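Local atomic coordinates of kojibiose phosphorylase (Gut metagenome, PDB entry 6W0P), a protein that belongs to the glycoside hydrolase family 65 phosphorylases, carbohydrate-active enzymes in which a beta-rich N-terminal domain precedes a helical catalytic domain. Residues R95-E99 and D100-D104; Y224-Q228 and K229-L233. One frame throughout, in Å; residues are numbered along the deposited sequence.

Interaction 1: R95-E99 and D100-D104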
loop_
_atom_site.group_PDB
_atom_site.type_symbol
_atom_site.label_atom_id
_atom_site.label_comp_id
_atom_site.label_asym_id
_atom_site.label_seq_id
_atom_site.Cartn_x
_atom_site.Cartn_y
_atom_site.Cartn_z
ATOM N N ARG A 95 18.158 -39.020 -14.565
ATOM C CA ARG A 95 19.335 -38.602 -15.356
ATOM C C ARG A 95 19.677 -39.736 -16.312
ATOM O O ARG A 95 19.726 -40.916 -15.882
ATOM C CB ARG A 95 20.498 -38.207 -14.444
ATOM C CG ARG A 95 20.189 -36.967 -13.625
ATOM C CD ARG A 95 21.319 -36.590 -12.695
ATOM N NE ARG A 95 22.395 -35.931 -13.403
ATOM C CZ ARG A 95 23.699 -36.105 -13.162
ATOM N NH1 ARG A 95 24.119 -36.973 -12.251
ATOM N NH2 ARG A 95 24.590 -35.432 -13.873
ATOM N N ILE A 96 19.917 -39.381 -17.570
ATOM C CA ILE A 96 20.378 -40.359 -18.583
ATOM C C ILE A 96 21.741 -39.906 -19.118
ATOM O O ILE A 96 21.875 -38.736 -19.506
ATOM C CB ILE A 96 19.305 -40.535 -19.665
ATOM C CG1 ILE A 96 17.996 -41.025 -19.043
ATOM C CG2 ILE A 96 19.813 -41.476 -20.747
ATOM C CD1 ILE A 96 16.840 -41.156 -20.022
ATOM N N ILE A 97 22.721 -40.820 -19.081
ATOM C CA ILE A 97 24.123 -40.614 -19.561
ATOM C C ILE A 97 24.473 -41.741 -20.539
ATOM O O ILE A 97 24.264 -42.910 -20.201
ATOM C CB ILE A 97 25.110 -40.529 -18.381
ATOM C CG1 ILE A 97 24.646 -39.516 -17.332
ATOM C CG2 ILE A 97 26.528 -40.232 -18.864
ATOM C CD1 ILE A 97 23.780 -40.119 -16.252
ATOM N N HIS A 98 24.951 -41.361 -21.719
ATOM C CA HIS A 98 25.539 -42.256 -22.747
ATOM C C HIS A 98 27.000 -41.852 -22.975
ATOM O O HIS A 98 27.225 -40.747 -23.482
ATOM C CB HIS A 98 24.749 -42.145 -24.047
ATOM C CG HIS A 98 25.234 -43.021 -25.152
ATOM N ND1 HIS A 98 25.516 -42.525 -26.413
ATOM C CD2 HIS A 98 25.457 -44.350 -25.204
ATOM C CE1 HIS A 98 25.859 -43.521 -27.200
ATOM N NE2 HIS A 98 25.842 -44.649 -26.480
ATOM N N GLU A 99 27.963 -42.689 -22.602
ATOM C CA GLU A 99 29.392 -42.404 -22.908
ATOM C C GLU A 99 29.715 -40.961 -22.496
ATOM O O GLU A 99 30.194 -40.142 -23.336
ATOM C CB GLU A 99 29.614 -42.637 -24.403
ATOM C CG GLU A 99 29.279 -44.053 -24.814
ATOM C CD GLU A 99 29.365 -44.316 -26.302
ATOM O OE1 GLU A 99 29.536 -43.346 -27.068
ATOM O OE2 GLU A 99 29.263 -45.496 -26.682
ATOM N N ASP A 100 29.386 -40.635 -21.254
ATOM C CA ASP A 100 29.715 -39.334 -20.599
ATOM C C ASP A 100 28.943 -38.137 -21.193
ATOM O O ASP A 100 29.092 -37.046 -20.601
ATOM C CB ASP A 100 31.228 -39.098 -20.579
ATOM C CG ASP A 100 31.799 -39.358 -19.194
ATOM O OD1 ASP A 100 32.659 -40.279 -19.064
ATOM O OD2 ASP A 100 31.356 -38.661 -18.250
ATOM N N GLU A 101 28.120 -38.318 -22.248
ATOM C CA GLU A 101 27.151 -37.289 -22.735
ATOM C C GLU A 101 25.837 -37.451 -21.964
ATOM O O GLU A 101 25.267 -38.569 -21.997
ATOM C CB GLU A 101 26.916 -37.404 -24.241
ATOM C CG GLU A 101 25.871 -36.432 -24.752
ATOM C CD GLU A 101 25.503 -36.587 -26.219
ATOM O OE1 GLU A 101 24.569 -35.881 -26.654
ATOM O OE2 GLU A 101 26.141 -37.411 -26.921
ATOM N N GLU A 102 25.411 -36.406 -21.248
ATOM C CA GLU A 102 24.143 -36.423 -20.468
ATOM C C GLU A 102 22.990 -36.003 -21.388
ATOM O O GLU A 102 23.133 -34.996 -22.101
ATOM C CB GLU A 102 24.160 -35.529 -19.226
ATOM C CG GLU A 102 22.944 -35.800 -18.343
ATOM C CD GLU A 102 22.804 -35.002 -17.056
ATOM O OE1 GLU A 102 23.753 -34.247 -16.713
ATOM O OE2 GLU A 102 21.756 -35.158 -16.380
ATOM N N LEU A 103 21.885 -36.736 -21.352
ATOM C CA LEU A 103 20.640 -36.330 -22.060
ATOM C C LEU A 103 20.131 -35.000 -21.476
ATOM O O LEU A 103 19.833 -34.930 -20.262
ATOM C CB LEU A 103 19.589 -37.438 -21.952
ATOM C CG LEU A 103 18.273 -37.176 -22.681
ATOM C CD1 LEU A 103 18.473 -37.017 -24.179
ATOM C CD2 LEU A 103 17.296 -38.301 -22.416
ATOM N N ASP A 104 20.067 -33.980 -22.327
ATOM C CA ASP A 104 19.503 -32.640 -22.033
ATOM C C ASP A 104 19.091 -32.023 -23.370
ATOM O O ASP A 104 20.013 -31.751 -24.187
ATOM C CB ASP A 104 20.533 -31.762 -21.313
ATOM C CG ASP A 104 20.042 -30.343 -21.058
ATOM O OD1 ASP A 104 18.868 -30.079 -21.375
ATOM O OD2 ASP A 104 20.836 -29.522 -20.543
HETATM O O HOH W 1 19.523 -36.393 -17.923
#
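H98 and E101 form an antiparallel hydrogen-bonded pair at the end of a short hairpin, H98 N giving to E101 O at 2.8 Å and E101 N returning to H98 O, while I97 faces E102 as the adjoining non-hydrogen-bonded pair. A further backbone bond, L103 N to I96 O at 2.7 Å, continues the ladder. The main side-chain link is a salt bridge between R95 and E102. R95 presents its guanidinium side-on, NE to E102 OE2 at 3.1 Å and NH2 to E102 OE1 at 3.2 Å, but its plane stands 78° from that of the carboxylate, and both oxygens are met from above the carboxylate plane. E102 reaches R95 with its CG anti to the backbone N (chi1 -169°) and the chain extended beyond. Its OE2 also bonds T49 and accepts a hydrogen bond from a water that itself accepts from I96 N and donates to L103 O. I96 and L103 lie side by side, CD1 against CD2 at 3.8 Å, and both touch W130 of strand 123-132. H98 bonds T132 and T165, and E101 bonds T132 and W130. The whole is a beta hairpin with a two-residue loop, E99-D100, in a type I' turn; its strand 101-102 forms one edge of a five-stranded antiparallel sheet in the N-terminal domain.

Interaction 2: Y224-Q228 and K229-L233; sequences YQLNQ and KEVIL
Strands 224-227 and 230-233 run antiparallel, their axes 4.7 Å apart at closest and 175° between directions, with Q225-I232 and N227-E230 as hydrogen-bonded pairs and Y224-L233 and L226-V231 as non-hydrogen-bonded ones. Q225 N meets I232 O at 3.0 Å, and I232 N returns to Q225 O. On the face carrying L226 and V231, these side chains cross obliquely and L226 CD2 presses on V231 CG1 at 3.4 Å, tighter than usual for two carbons; I198 of strand 197-204 touches both. Beside them Y224 CB lies 4.2 Å from L233 CD2, and the tyrosine ring makes a cation-pi contact with K193. The other face bears Q225 alongside I232, the amide NE2 coming to 3.7 Å from the methyl CD1. Next along it, N227 ND2 makes a weak hydrogen bond to E230 OE2 at 3.4 Å, the amide and carboxylate planes 60° apart. At the turn, Q228 and K229 run alongside each other, and K229 NZ bonds Q228 OE1 on a lone pair in the carbonyl plane at 3.0 Å. The lysine chain curls back near its end, bringing its ammonium to this oxygen and to N176 OD1. N227 to E230 form a type II turn, making a beta hairpin with a two-residue loop whose strand 223-227 is an outermost strand of the five-stranded antiparallel sheet within this chain.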
loop_
_atom_site.group_PDB
_atom_site.type_symbol
_atom_site.label_atom_id
_atom_site.label_comp_id
_atom_site.label_asym_id
_atom_site.label_seq_id
_atom_site.Cartn_x
_atom_site.Cartn_y
_atom_site.Cartn_z
ATOM N N TYR A 224 22.552 -47.641 -5.186
ATOM C CA TYR A 224 21.637 -46.592 -4.671
ATOM C C TYR A 224 22.414 -45.569 -3.837
ATOM O O TYR A 224 23.504 -45.893 -3.362
ATOM C CB TYR A 224 20.511 -47.250 -3.876
ATOM C CG TYR A 224 20.887 -47.891 -2.562
ATOM C CD1 TYR A 224 21.316 -49.211 -2.490
ATOM C CD2 TYR A 224 20.750 -47.194 -1.369
ATOM C CE1 TYR A 224 21.613 -49.808 -1.273
ATOM C CE2 TYR A 224 21.043 -47.775 -0.145
ATOM C CZ TYR A 224 21.477 -49.089 -0.093
ATOM O OH TYR A 224 21.771 -49.649 1.123
ATOM N N GLN A 225 21.856 -44.371 -3.657
ATOM C CA GLN A 225 22.424 -43.331 -2.756
ATOM C C GLN A 225 21.321 -42.783 -1.849
ATOM O O GLN A 225 20.204 -42.556 -2.334
ATOM C CB GLN A 225 23.074 -42.188 -3.540
ATOM C CG GLN A 225 24.034 -42.644 -4.634
ATOM C CD GLN A 225 24.347 -41.542 -5.622
ATOM O OE1 GLN A 225 24.821 -40.457 -5.255
ATOM N NE2 GLN A 225 24.037 -41.806 -6.890
ATOM N N LEU A 226 21.642 -42.552 -0.580
ATOM C CA LEU A 226 20.796 -41.805 0.382
ATOM C C LEU A 226 21.524 -40.509 0.761
ATOM O O LEU A 226 22.391 -40.538 1.659
ATOM C CB LEU A 226 20.517 -42.682 1.605
ATOM C CG LEU A 226 19.911 -44.058 1.332
ATOM C CD1 LEU A 226 19.803 -44.848 2.635
ATOM C CD2 LEU A 226 18.546 -43.955 0.652
ATOM N N ASN A 227 21.168 -39.402 0.108
ATOM C CA ASN A 227 21.729 -38.047 0.376
ATOM C C ASN A 227 20.690 -37.182 1.084
ATOM O O ASN A 227 19.523 -37.583 1.162
ATOM C CB ASN A 227 22.186 -37.403 -0.928
ATOM C CG ASN A 227 23.005 -38.390 -1.721
ATOM O OD1 ASN A 227 23.898 -39.029 -1.169
ATOM N ND2 ASN A 227 22.665 -38.557 -2.983
ATOM N N GLN A 228 21.096 -36.020 1.570
ATOM C CA GLN A 228 20.173 -35.138 2.324
ATOM C C GLN A 228 19.004 -34.768 1.380
ATOM O O GLN A 228 19.235 -34.160 0.316
ATOM C CB GLN A 228 20.972 -34.000 2.968
ATOM C CG GLN A 228 21.341 -32.856 2.038
ATOM C CD GLN A 228 20.177 -31.915 1.820
ATOM O OE1 GLN A 228 19.135 -32.035 2.468
ATOM N NE2 GLN A 228 20.341 -30.977 0.898
ATOM N N LYS A 229 17.800 -35.227 1.718
ATOM C CA LYS A 229 16.511 -34.912 1.031
ATOM C C LYS A 229 16.481 -35.421 -0.420
ATOM O O LYS A 229 15.602 -34.969 -1.162
ATOM C CB LYS A 229 16.234 -33.406 1.102
ATOM C CG LYS A 229 16.052 -32.875 2.519
ATOM C CD LYS A 229 15.270 -31.590 2.643
ATOM C CE LYS A 229 15.646 -30.532 1.634
ATOM N NZ LYS A 229 16.984 -29.968 1.894
ATOM N N GLU A 230 17.364 -36.340 -0.823
ATOM C CA GLU A 230 17.247 -37.025 -2.136
ATOM C C GLU A 230 17.716 -38.481 -2.024
ATOM O O GLU A 230 18.705 -38.762 -1.295
ATOM C CB GLU A 230 17.967 -36.258 -3.254
ATOM C CG GLU A 230 19.461 -36.463 -3.316
ATOM C CD GLU A 230 20.175 -35.790 -4.482
ATOM O OE1 GLU A 230 19.489 -35.284 -5.389
ATOM O OE2 GLU A 230 21.426 -35.783 -4.472
ATOM N N VAL A 231 17.022 -39.378 -2.725
ATOM C CA VAL A 231 17.479 -40.780 -2.901
ATOM C C VAL A 231 17.558 -41.075 -4.397
ATOM O O VAL A 231 16.827 -40.462 -5.167
ATOM C CB VAL A 231 16.588 -41.762 -2.125
ATOM C CG1 VAL A 231 16.672 -41.459 -0.638
ATOM C CG2 VAL A 231 15.145 -41.748 -2.618
ATOM N N ILE A 232 18.485 -41.945 -4.780
ATOM C CA ILE A 232 18.792 -42.272 -6.200
ATOM C C ILE A 232 18.881 -43.794 -6.320
ATOM O O ILE A 232 19.480 -44.428 -5.434
ATOM C CB ILE A 232 20.071 -41.554 -6.673
ATOM C CG1 ILE A 232 20.031 -40.059 -6.356
ATOM C CG2 ILE A 232 20.327 -41.802 -8.151
ATOM C CD1 ILE A 232 21.308 -39.322 -6.719
ATOM N N LEU A 233 18.251 -44.343 -7.348
ATOM C CA LEU A 233 18.496 -45.710 -7.839
ATOM C C LEU A 233 19.322 -45.591 -9.132
ATOM O O LEU A 233 18.902 -44.844 -10.034
ATOM C CB LEU A 233 17.136 -46.385 -8.051
ATOM C CG LEU A 233 16.370 -46.784 -6.786
ATOM C CD1 LEU A 233 14.914 -47.110 -7.105
ATOM C CD2 LEU A 233 17.016 -47.974 -6.100
#

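Overall arrangement
Both contacts are local hairpins of the N-terminal domain, in series along the chain, neither nested nor crossing. Interaction 1 comes first, turning strand 94-98 back into strand 101-102; interaction 2 turns strand 223-227 into strand 230-239 much later. They sit at the two ends of the same five-stranded antiparallel sheet, and strand 165-174 lies between the hairpins, bonded to 94-98 on one side and 230-239 on the other. Their centres lie about 19 Å apart and their nearest atoms about 7 Å, so they do not touch. Side chains of interaction 1 meet strand 123-132 of the ten-stranded sheet, those of interaction 2 its strands 186-194 and 197-204.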